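Local atomic coordinates of intimin adherence protein (Escherichia coli O157:H7, PDB entry 3NCX), a protein that probably attaches the bacterium to host cells as an outer-membrane adhesin, binding the translocated receptor Tir through its C-terminal lectin-like domain. Residues Lys16-Ile20 with Gln37-Lys41; Ser95-Lys99 with Val123-Ile127; Gly160-Thr164 with Gly175-Asn179. The protein carries 1 engineered substitution. One frame throughout, in Å; residues are numbered along the deposited sequence.

Interaction 1: residues Lys16-Ile20 with Gln37-Lys41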
loop_
_atom_site.group_PDB
_atom_site.type_symbol
_atom_site.label_atom_id
_atom_site.label_comp_id
_atom_site.label_asym_id
_atom_site.label_seq_id
_atom_site.Cartn_x
_atom_site.Cartn_y
_atom_site.Cartn_z
ATOM N N LYS A 16 14.984 -7.441 3.248
ATOM C CA LYS A 16 14.017 -7.314 4.327
ATOM C C LYS A 16 13.506 -5.877 4.376
ATOM O O LYS A 16 14.280 -4.939 4.570
ATOM C CB LYS A 16 14.664 -7.687 5.663
ATOM C CG LYS A 16 13.700 -8.248 6.697
ATOM C CD LYS A 16 13.529 -9.756 6.541
ATOM C CE LYS A 16 14.836 -10.492 6.812
ATOM N NZ LYS A 16 14.680 -11.974 6.739
ATOM N N VAL A 17 12.202 -5.707 4.192
ATOM C CA VAL A 17 11.600 -4.378 4.151
ATOM C C VAL A 17 10.873 -4.035 5.450
ATOM O O VAL A 17 10.287 -4.903 6.095
ATOM C CB VAL A 17 10.630 -4.243 2.957
ATOM C CG1 VAL A 17 9.478 -3.319 3.297
ATOM C CG2 VAL A 17 11.373 -3.758 1.722
ATOM N N ASP A 18 10.921 -2.761 5.829
ATOM C CA ASP A 18 10.249 -2.295 7.035
ATOM C C ASP A 18 8.902 -1.655 6.712
ATOM O O ASP A 18 8.843 -0.502 6.285
ATOM C CB ASP A 18 11.131 -1.295 7.785
ATOM C CG ASP A 18 10.449 -0.725 9.012
ATOM O OD1 ASP A 18 10.692 0.457 9.335
ATOM O OD2 ASP A 18 9.670 -1.459 9.657
ATOM N N ILE A 19 7.824 -2.407 6.915
ATOM C CA ILE A 19 6.480 -1.888 6.680
ATOM C C ILE A 19 6.066 -0.948 7.807
ATOM O O ILE A 19 6.007 -1.343 8.971
ATOM C CB ILE A 19 5.433 -3.012 6.533
ATOM C CG1 ILE A 19 5.650 -3.790 5.233
ATOM C CG2 ILE A 19 4.027 -2.431 6.550
ATOM C CD1 ILE A 19 6.834 -4.727 5.259
ATOM N N ILE A 20 5.778 0.296 7.444
ATOM C CA ILE A 20 5.461 1.339 8.412
ATOM C C ILE A 20 4.202 1.045 9.225
ATOM O O ILE A 20 4.117 1.399 10.399
ATOM C CB ILE A 20 5.287 2.700 7.710
ATOM C CG1 ILE A 20 6.552 3.058 6.929
ATOM C CG2 ILE A 20 4.953 3.786 8.719
ATOM C CD1 ILE A 20 7.793 3.128 7.791
ATOM N N GLN A 37 3.398 2.412 2.636
ATOM C CA GLN A 37 4.781 2.868 2.736
ATOM C C GLN A 37 5.703 1.877 3.439
ATOM O O GLN A 37 5.270 1.109 4.300
ATOM C CB GLN A 37 4.831 4.228 3.432
ATOM C CG GLN A 37 4.029 5.301 2.714
ATOM C CD GLN A 37 4.003 6.613 3.464
ATOM O OE1 GLN A 37 3.839 6.641 4.684
ATOM N NE2 GLN A 37 4.170 7.711 2.740
ATOM N N PHE A 38 6.979 1.907 3.069
ATOM C CA PHE A 38 7.969 1.011 3.656
ATOM C C PHE A 38 9.391 1.556 3.528
ATOM O O PHE A 38 9.705 2.292 2.591
ATOM C CB PHE A 38 7.870 -0.384 3.033
ATOM C CG PHE A 38 8.071 -0.404 1.543
ATOM C CD1 PHE A 38 9.298 -0.746 1.000
ATOM C CD2 PHE A 38 7.028 -0.090 0.685
ATOM C CE1 PHE A 38 9.484 -0.769 -0.371
ATOM C CE2 PHE A 38 7.208 -0.112 -0.687
ATOM C CZ PHE A 38 8.437 -0.452 -1.215
ATOM N N LYS A 39 10.244 1.186 4.477
ATOM C CA LYS A 39 11.617 1.678 4.520
ATOM C C LYS A 39 12.602 0.655 3.968
ATOM O O LYS A 39 12.799 -0.409 4.557
ATOM C CB LYS A 39 12.010 2.024 5.958
ATOM C CG LYS A 39 11.029 2.932 6.681
ATOM C CD LYS A 39 11.259 4.394 6.342
ATOM C CE LYS A 39 12.605 4.873 6.861
ATOM N NZ LYS A 39 12.775 6.343 6.685
ATOM N N LEU A 40 13.221 0.980 2.837
ATOM C CA LEU A 40 14.299 0.163 2.296
ATOM C C LEU A 40 15.572 0.388 3.108
ATOM O O LEU A 40 15.950 1.528 3.375
ATOM C CB LEU A 40 14.544 0.495 0.824
ATOM C CG LEU A 40 13.469 0.037 -0.164
ATOM C CD1 LEU A 40 13.726 0.611 -1.546
ATOM C CD2 LEU A 40 13.401 -1.483 -0.214
ATOM N N LYS A 41 16.223 -0.702 3.503
ATOM C CA LYS A 41 17.421 -0.620 4.331
ATOM C C LYS A 41 18.687 -0.855 3.517
ATOM O O LYS A 41 18.932 -1.963 3.045
ATOM C CB LYS A 41 17.350 -1.634 5.474
ATOM C CG LYS A 41 18.564 -1.631 6.396
ATOM C CD LYS A 41 18.343 -0.748 7.618
ATOM C CE LYS A 41 18.140 0.710 7.237
ATOM N NZ LYS A 41 17.760 1.543 8.412
#

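Interaction 2: residues Ser95-Lys99 with Val123-Ile127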
loop_
_atom_site.group_PDB
_atom_site.type_symbol
_atom_site.label_atom_id
_atom_site.label_comp_id
_atom_site.label_asym_id
_atom_site.label_seq_id
_atom_site.Cartn_x
_atom_site.Cartn_y
_atom_site.Cartn_z
ATOM N N SER A 95 -0.360 -8.800 -7.196
ATOM C CA SER A 95 -1.481 -9.534 -7.765
ATOM C C SER A 95 -2.658 -8.579 -7.903
ATOM O O SER A 95 -3.377 -8.600 -8.900
ATOM C CB SER A 95 -1.858 -10.724 -6.881
ATOM O OG SER A 95 -2.183 -10.305 -5.568
ATOM N N TYR A 96 -2.844 -7.735 -6.892
ATOM C CA TYR A 96 -3.836 -6.667 -6.954
ATOM C C TYR A 96 -3.478 -5.524 -6.010
ATOM O O TYR A 96 -2.735 -5.710 -5.045
ATOM C CB TYR A 96 -5.243 -7.192 -6.647
ATOM C CG TYR A 96 -5.474 -7.603 -5.208
ATOM C CD1 TYR A 96 -5.687 -6.651 -4.216
ATOM C CD2 TYR A 96 -5.508 -8.944 -4.845
ATOM C CE1 TYR A 96 -5.908 -7.025 -2.900
ATOM C CE2 TYR A 96 -5.731 -9.326 -3.533
ATOM C CZ TYR A 96 -5.930 -8.363 -2.566
ATOM O OH TYR A 96 -6.151 -8.742 -1.260
ATOM N N MET A 97 -4.007 -4.341 -6.299
ATOM C CA MET A 97 -3.795 -3.180 -5.447
ATOM C C MET A 97 -5.123 -2.508 -5.130
ATOM O O MET A 97 -5.993 -2.396 -5.992
ATOM C CB MET A 97 -2.847 -2.184 -6.114
ATOM C CG MET A 97 -2.541 -0.969 -5.260
ATOM S SD MET A 97 -1.710 0.331 -6.184
ATOM C CE MET A 97 -2.950 0.710 -7.419
ATOM N N ILE A 98 -5.272 -2.061 -3.888
ATOM C CA ILE A 98 -6.513 -1.438 -3.440
ATOM C C ILE A 98 -6.454 0.086 -3.532
ATOM O O ILE A 98 -5.506 0.714 -3.055
ATOM C CB ILE A 98 -6.870 -1.874 -2.002
ATOM C CG1 ILE A 98 -8.039 -2.860 -2.022
ATOM C CG2 ILE A 98 -7.209 -0.678 -1.132
ATOM C CD1 ILE A 98 -7.750 -4.128 -2.785
ATOM N N LYS A 99 -7.468 0.670 -4.163
ATOM C CA LYS A 99 -7.573 2.119 -4.277
ATOM C C LYS A 99 -8.761 2.622 -3.471
ATOM O O LYS A 99 -9.785 1.950 -3.372
ATOM C CB LYS A 99 -7.741 2.545 -5.737
ATOM C CG LYS A 99 -6.544 2.275 -6.629
ATOM C CD LYS A 99 -6.763 2.869 -8.014
ATOM C CE LYS A 99 -5.621 2.524 -8.957
ATOM N NZ LYS A 99 -5.828 3.096 -10.318
ATOM N N VAL A 123 -10.380 -10.032 0.727
ATOM C CA VAL A 123 -9.647 -9.169 -0.189
ATOM C C VAL A 123 -9.166 -7.922 0.545
ATOM O O VAL A 123 -8.066 -7.428 0.299
ATOM C CB VAL A 123 -10.511 -8.754 -1.391
ATOM C CG1 VAL A 123 -9.716 -7.865 -2.333
ATOM C CG2 VAL A 123 -11.024 -9.983 -2.123
ATOM N N LEU A 124 -9.992 -7.430 1.462
ATOM C CA LEU A 124 -9.679 -6.219 2.213
ATOM C C LEU A 124 -8.933 -6.508 3.514
ATOM O O LEU A 124 -7.981 -5.808 3.859
ATOM C CB LEU A 124 -10.958 -5.431 2.508
ATOM C CG LEU A 124 -11.697 -4.852 1.300
ATOM C CD1 LEU A 124 -13.060 -4.316 1.710
ATOM C CD2 LEU A 124 -10.867 -3.764 0.639
ATOM N N SER A 125 -9.370 -7.535 4.234
ATOM C CA SER A 125 -8.751 -7.886 5.509
ATOM C C SER A 125 -7.323 -8.381 5.314
ATOM O O SER A 125 -6.470 -8.193 6.181
ATOM C CB SER A 125 -9.582 -8.941 6.245
ATOM O OG SER A 125 -9.673 -10.137 5.492
ATOM N N ASP A 126 -7.067 -9.012 4.172
ATOM C CA ASP A 126 -5.727 -9.485 3.845
ATOM C C ASP A 126 -4.760 -8.320 3.713
ATOM O O ASP A 126 -3.574 -8.444 4.018
ATOM C CB ASP A 126 -5.739 -10.304 2.552
ATOM C CG ASP A 126 -6.057 -11.764 2.792
ATOM O OD1 ASP A 126 -6.558 -12.092 3.887
ATOM O OD2 ASP A 126 -5.808 -12.584 1.884
ATOM N N ILE A 127 -5.274 -7.184 3.258
ATOM C CA ILE A 127 -4.452 -5.993 3.116
ATOM C C ILE A 127 -4.096 -5.402 4.477
ATOM O O ILE A 127 -2.996 -4.884 4.672
ATOM C CB ILE A 127 -5.130 -4.945 2.222
ATOM C CG1 ILE A 127 -4.976 -5.356 0.757
ATOM C CG2 ILE A 127 -4.531 -3.568 2.452
ATOM C CD1 ILE A 127 -5.465 -4.328 -0.222
HETATM O O HOH W 1 -6.153 -11.870 -0.952
#

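Interaction 3: residues Gly160-Thr164 with Gly175-Asn179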
loop_
_atom_site.group_PDB
_atom_site.type_symbol
_atom_site.label_atom_id
_atom_site.label_comp_id
_atom_site.label_asym_id
_atom_site.label_seq_id
_atom_site.Cartn_x
_atom_site.Cartn_y
_atom_site.Cartn_z
ATOM N N GLY A 160 -31.291 -5.351 -1.156
ATOM C CA GLY A 160 -30.788 -3.991 -1.237
ATOM C C GLY A 160 -29.802 -3.655 -0.135
ATOM O O GLY A 160 -29.801 -2.541 0.394
ATOM N N VAL A 161 -28.964 -4.623 0.218
ATOM C CA VAL A 161 -27.927 -4.405 1.217
ATOM C C VAL A 161 -26.596 -4.964 0.741
ATOM O O VAL A 161 -26.507 -5.583 -0.319
ATOM C CB VAL A 161 -28.272 -5.064 2.564
ATOM C CG1 VAL A 161 -29.586 -4.523 3.101
ATOM C CG2 VAL A 161 -28.320 -6.579 2.416
ATOM N N SER A 162 -25.561 -4.746 1.544
ATOM C CA SER A 162 -24.234 -5.245 1.236
ATOM C C SER A 162 -23.336 -5.040 2.444
ATOM O O SER A 162 -23.344 -3.974 3.057
ATOM C CB SER A 162 -23.662 -4.520 0.019
ATOM O OG SER A 162 -22.455 -5.123 -0.408
ATOM N N SER A 163 -22.568 -6.067 2.789
ATOM C CA SER A 163 -21.671 -5.994 3.934
ATOM C C SER A 163 -20.493 -5.057 3.668
ATOM O O SER A 163 -20.194 -4.730 2.519
ATOM C CB SER A 163 -21.174 -7.389 4.305
ATOM O OG SER A 163 -20.645 -8.050 3.171
ATOM N N THR A 164 -19.830 -4.626 4.737
ATOM C CA THR A 164 -18.702 -3.708 4.625
ATOM C C THR A 164 -17.548 -4.114 5.535
ATOM O O THR A 164 -17.723 -4.891 6.471
ATOM C CB THR A 164 -19.106 -2.262 4.975
ATOM O OG1 THR A 164 -19.591 -2.210 6.323
ATOM C CG2 THR A 164 -20.184 -1.758 4.028
ATOM N N GLY A 175 -25.579 -6.448 6.235
ATOM C CA GLY A 175 -26.900 -5.844 6.167
ATOM C C GLY A 175 -26.923 -4.329 6.094
ATOM O O GLY A 175 -27.878 -3.693 6.543
ATOM N N VAL A 176 -25.874 -3.745 5.527
ATOM C CA VAL A 176 -25.819 -2.302 5.341
ATOM C C VAL A 176 -26.585 -1.906 4.086
ATOM O O VAL A 176 -26.261 -2.357 2.987
ATOM C CB VAL A 176 -24.367 -1.805 5.215
ATOM C CG1 VAL A 176 -24.344 -0.312 4.923
ATOM C CG2 VAL A 176 -23.583 -2.126 6.477
ATOM N N ASN A 177 -27.605 -1.069 4.247
ATOM C CA ASN A 177 -28.387 -0.610 3.105
ATOM C C ASN A 177 -27.500 0.053 2.058
ATOM O O ASN A 177 -26.588 0.806 2.395
ATOM C CB ASN A 177 -29.498 0.342 3.548
ATOM C CG ASN A 177 -30.516 -0.330 4.445
ATOM O OD1 ASN A 177 -31.050 0.284 5.368
ATOM N ND2 ASN A 177 -30.787 -1.602 4.184
ATOM N N VAL A 178 -27.767 -0.236 0.789
ATOM C CA VAL A 178 -26.934 0.270 -0.299
ATOM C C VAL A 178 -26.795 1.789 -0.258
ATOM O O VAL A 178 -25.723 2.329 -0.535
ATOM C CB VAL A 178 -27.464 -0.171 -1.681
ATOM C CG1 VAL A 178 -27.305 -1.676 -1.855
ATOM C CG2 VAL A 178 -28.916 0.247 -1.860
ATOM N N ASN A 179 -27.876 2.475 0.097
ATOM C CA ASN A 179 -27.869 3.932 0.151
ATOM C C ASN A 179 -27.462 4.469 1.517
ATOM O O ASN A 179 -28.130 5.338 2.078
ATOM C CB ASN A 179 -29.233 4.493 -0.254
ATOM C CG ASN A 179 -29.566 4.215 -1.704
ATOM O OD1 ASN A 179 -28.676 4.105 -2.547
ATOM N ND2 ASN A 179 -30.854 4.100 -2.002
#

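Interaction 1: residues Lys16-Ile20 with Gln37-Lys41
The carbonyl oxygen D18 O is held by two donors of the opposite strand: the amide K39 N at 2.8 Å, with an N-H...O angle of 162°, and, more weakly, the F38 CA-H, with F38 CA 3.2 Å from the same oxygen. The return bond from D18 N to K39 O is longer, at 3.3 Å, so D18 and K39 form an antiparallel hydrogen-bonded pair. I19 and F38 make the next, non-hydrogen-bonded pair, and beyond them I20 N reaches Q37 O. The axes of 17-19 and 37-39 run 139° apart.

Side chains alternate between two faces. On the face carrying D18 and K39, the two lie side by side and point the same way. The first torsion of K39 (chi1 -51°) sets its CG anti to its own carbonyl carbon and brings K39 CG to 3.4 Å from I20 CD1. Two further bends carry the amine off to a weak bond with S64, while D18 OD2 forms a salt bridge with R25. I19 and F38 point to the other face, and V17 and L40 gather beside the phenyl ring. V17 crosses the F38 side chain, with V17 CG1 at F38 CB (3.4 Å), and its CG2 meets both F38 CD1 and L40 CD2, the latter lying at the edge of the phenyl ring, in its plane.

Within this bacterial Ig-like domain, strand 17-19 is also paired with strand 24-26, and strand 37-43 with strand 66-69. From strand 86-91, Y89 packs against V17 and L40, and I91 against F38.

Interaction 2: residues Ser95-Lys99 with Val123-Ile127
The Y96 ring meets the helix along its rim: the I127 methyl CD1 lies at the edge, near the ring plane, 3.8 Å from Y96 CE1, and a water sits in plane at the phenolic end. V123 CG1 touches Y96 CZ.

The phenol gives an example of a hydroxyl used in both senses. Y96 OH donates to V123 O at 2.8 Å, in the carbonyl plane and on a lone pair, with a C=O...O angle of 122°. It also accepts a hydrogen from the water, which stands 3.1 Å from Y96 OH and gives its other hydrogen to D126 OD2. The strand is thus tied to the helix both directly and by a bridge. I127 N lies 4.1 Å from V123 O and bonds weakly to L124 O instead, which is consistent with V123 O taking the tyrosine. The tyrosine ring swings into the position between its backbone N and carbonyl carbon, chi1 70°, from which it reaches across to the helix.

Beside the ring, I98 supplies the apolar half. Its CB, CG1 and CD1 pack around I127 CD1, with I98 CB the nearest of them, so one methyl serves both the isoleucine and the tyrosine edge. L124 CD2 comes to I98 CG1 at 4.0 Å, the two side chains crossing at about a right angle.

In the C-type lectin-like domain, the axes of 97-99 and 123-127 run 101° apart. Strand 97-103 is the middle one of its sheet, between 32-33 and 184-188; V186 and V188 touch I98, L33 touches both isoleucines, and Y165 of strand 161-166 touches L124 and S125.

Interaction 3: residues Gly160-Thr164 with Gly175-Asn179
V161 and N177 are paired across the distal beta hairpin of the lectin-like domain, in which strands 161-166 and 172-177 run antiparallel. They form a non-hydrogen-bonded pair, their side chains diverging as the chain of 175-179 swings away. The hydrogen bonds on either side of this pair tie the two chains together as they diverge.

V176 O receives S162 N at 2.9 Å, in a bent bond with an N-H...O angle of 140°, and is also approached by V161 CA, whose C-H contact is 3.2 Å. S162 O and V176 O stand 3.3 Å apart as two acceptors, unbonded. On the other side, G160 O takes V178 N at 3.1 Å. That bond is straighter, at 161°, but the donor stands above the carbonyl plane instead of on a lone pair. G160 follows helix 154-159 with positive phi, and its carbonyl links the end of that helix to the chain leaving the hairpin, where V178 CG1 and CG2 lie alongside the same oxygen.

Other polar atoms are met by neighbours. Backbone bonds join S163 to I150, T164 to L173 and V178 to Y106. T164 OG1 makes a weak bond to L173 O, N177 O is taken by the T180 hydroxyl, and S163 N has a weak bond to E156. W149 of strand 147-149 packs against S162, T164 and V176.

V161 CG1, turned anti to its carbonyl carbon at chi1 -59°, lies against the asparagine amide, 3.3 Å from N177 ND2, while V161 CB rests against V176 O.

In the fold
The three contacts lie in series along an elongated chain. Interaction 1 belongs to the Ig-like domain, interactions 2 and 3 to the lectin-like domain. Centres of interactions 1 and 2 are 18 Å apart, with nearest atoms about 8 Å away, so the strand pair and the strand-helix contact come close without touching; L33, from the chain between the two segments of interaction 1, packs on I98 and I127 of interaction 2. Interaction 3 lies about 20 Å from interaction 2 and 36 Å from interaction 1, centre to centre, and interactions 1 and 3 fall on opposite sides of the chain's centre. No ligand is bound, and Tir is not present, so none of the contacts can be assigned to its binding surface.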